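Local coordinates for protein DNA polymerase sliding clamp (Archaeoglobus fulgidus, PDB 1RWZ) that probably encircles DNA as a ring of three identical subunits, a sliding clamp that tethers the polymerase and other DNA-processing proteins during replication, at residues D150-S156 with A189-V195. Residues are numbered along the deposited sequence; the frame is centred on the assembly and turned at random.
Sequences DQVIFRS and ARSMFSV
A189 begins an antiparallel pairing with strand 151-156 by exchanging two backbone hydrogen bonds with S156. At R190 the side chain runs extended to NE and then turns at chi4 (80°), which sets one face of its guanidinium over the branch methyl of I153, CG2 lying over the centre of the group, 4.0 Å from R190 CZ. The edge of the same group meets the R155 chain, R190 NH1 lying 3.1 Å from R155 CD. The two guanidinium groups are thus close; R190 NE has a salt bridge to E243, which probably eases the like charges. S191 repeats the double exchange with F154, while its OG turns outside the pair to the carbonyl of G216.

M192 stands across from I153 on the arginine face. Its thioether bends back at chi3 (-111°), pressing CE to 3.2 Å from I153 CG1, a tight carbon contact, as SD comes 3.7 Å from Q151 NE2; Q151 OE1 is hydrogen-bonded to R241. F193 forms the next hydrogen-bonded pair, with V152, and on the buried face turns its edge to the face of the F154 ring in a T-shaped stack, centroids 5.2 Å apart and planes at 61°. S194 ends the strand and serves as N-cap of helix 195-201. In that helix's first turn, V195 N reaches D150 O at 2.9 Å from above the carbonyl plane, and V195 CG2 meets V152 CG1 at 3.3 Å, closer than usual van der Waals contact.

Strand 189-194 is one of two outer strands of a four-stranded antiparallel sheet within this chain, and M192 continues backbone hydrogen bonding to R241; strand 151-157 lies between it and strand 160-166. Beneath, L198 of helix 195-201 and L215 of strand 210-215 pack against F154 and F193.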
# COMPACT_ATOMS: atom_id res chain seq x y z
N ASP A 150 12.81 10.85 20.80
CA ASP A 150 13.08 11.68 19.63
C ASP A 150 14.58 11.96 19.58
O ASP A 150 15.06 12.70 18.72
CB ASP A 150 12.27 12.98 19.70
CG ASP A 150 12.64 13.85 20.88
OD1 ASP A 150 13.04 13.30 21.93
OD2 ASP A 150 12.51 15.09 20.77
N GLN A 151 15.32 11.33 20.49
CA GLN A 151 16.78 11.46 20.56
C GLN A 151 17.42 10.11 20.84
O GLN A 151 16.86 9.29 21.55
CB GLN A 151 17.18 12.41 21.68
CG GLN A 151 16.69 13.82 21.52
CD GLN A 151 17.01 14.67 22.73
OE1 GLN A 151 16.95 15.89 22.66
NE2 GLN A 151 17.33 14.03 23.84
N VAL A 152 18.60 9.90 20.28
CA VAL A 152 19.32 8.64 20.48
C VAL A 152 20.79 8.89 20.72
O VAL A 152 21.37 9.86 20.22
CB VAL A 152 19.20 7.70 19.27
CG1 VAL A 152 17.79 7.18 19.14
CG2 VAL A 152 19.63 8.42 18.00
N ILE A 153 21.41 8.01 21.50
CA ILE A 153 22.83 8.11 21.77
C ILE A 153 23.55 7.07 20.91
O ILE A 153 23.11 5.92 20.83
CB ILE A 153 23.15 7.78 23.25
CG1 ILE A 153 22.62 8.89 24.16
CG2 ILE A 153 24.65 7.61 23.43
CD1 ILE A 153 22.75 8.59 25.64
N PHE A 154 24.62 7.50 20.24
CA PHE A 154 25.45 6.59 19.46
C PHE A 154 26.67 6.41 20.34
O PHE A 154 27.27 7.39 20.79
CB PHE A 154 25.89 7.21 18.13
CG PHE A 154 24.86 7.16 17.04
CD1 PHE A 154 25.21 7.43 15.73
CD2 PHE A 154 23.53 6.87 17.33
CE1 PHE A 154 24.26 7.42 14.71
CE2 PHE A 154 22.57 6.85 16.32
CZ PHE A 154 22.93 7.12 15.01
N ARG A 155 27.03 5.16 20.61
CA ARG A 155 28.16 4.89 21.48
C ARG A 155 29.05 3.81 20.88
O ARG A 155 28.57 2.78 20.40
CB ARG A 155 27.63 4.46 22.84
CG ARG A 155 28.66 4.00 23.84
CD ARG A 155 27.95 3.53 25.11
NE ARG A 155 28.83 2.81 26.02
CZ ARG A 155 28.42 2.21 27.13
NH1 ARG A 155 27.14 2.25 27.47
NH2 ARG A 155 29.29 1.57 27.91
N SER A 156 30.36 4.05 20.91
CA SER A 156 31.33 3.10 20.39
C SER A 156 32.49 2.94 21.37
O SER A 156 32.89 3.89 22.04
CB SER A 156 31.87 3.59 19.04
OG SER A 156 32.79 2.67 18.48
N ALA A 189 33.81 6.65 21.38
CA ALA A 189 33.05 7.84 21.04
C ALA A 189 31.62 7.74 21.58
O ALA A 189 31.08 6.65 21.72
CB ALA A 189 33.02 8.04 19.53
N ARG A 190 31.02 8.89 21.86
CA ARG A 190 29.66 8.91 22.38
C ARG A 190 29.04 10.27 22.07
O ARG A 190 29.54 11.30 22.53
CB ARG A 190 29.69 8.67 23.89
CG ARG A 190 28.35 8.59 24.59
CD ARG A 190 28.55 8.48 26.11
NE ARG A 190 27.29 8.43 26.85
CZ ARG A 190 26.54 7.34 26.98
NH1 ARG A 190 26.92 6.19 26.43
NH2 ARG A 190 25.40 7.40 27.66
N SER A 191 27.97 10.28 21.29
CA SER A 191 27.27 11.52 20.93
C SER A 191 25.76 11.27 20.87
O SER A 191 25.32 10.14 20.68
CB SER A 191 27.75 12.05 19.57
OG SER A 191 29.08 12.51 19.63
N MET A 192 24.97 12.33 21.02
CA MET A 192 23.52 12.21 20.97
C MET A 192 22.98 12.93 19.73
O MET A 192 23.49 14.00 19.38
CB MET A 192 22.88 12.78 22.23
CG MET A 192 21.37 12.60 22.29
SD MET A 192 20.72 12.68 23.97
CE MET A 192 20.22 11.02 24.22
N PHE A 193 21.97 12.35 19.09
CA PHE A 193 21.40 12.94 17.88
C PHE A 193 19.88 12.87 17.79
O PHE A 193 19.25 12.07 18.48
CB PHE A 193 21.96 12.24 16.63
CG PHE A 193 23.45 12.25 16.55
CD1 PHE A 193 24.20 11.14 16.96
CD2 PHE A 193 24.13 13.39 16.11
CE1 PHE A 193 25.59 11.17 16.93
CE2 PHE A 193 25.52 13.43 16.08
CZ PHE A 193 26.25 12.32 16.49
N SER A 194 19.32 13.70 16.92
CA SER A 194 17.89 13.75 16.68
C SER A 194 17.44 12.58 15.82
O SER A 194 17.96 12.36 14.72
CB SER A 194 17.52 15.05 15.97
OG SER A 194 16.33 14.89 15.21
N VAL A 195 16.46 11.83 16.32
CA VAL A 195 15.93 10.68 15.59
C VAL A 195 15.22 11.11 14.31
O VAL A 195 15.28 10.41 13.30
CB VAL A 195 14.94 9.87 16.47
CG1 VAL A 195 14.24 8.80 15.63
CG2 VAL A 195 15.68 9.21 17.62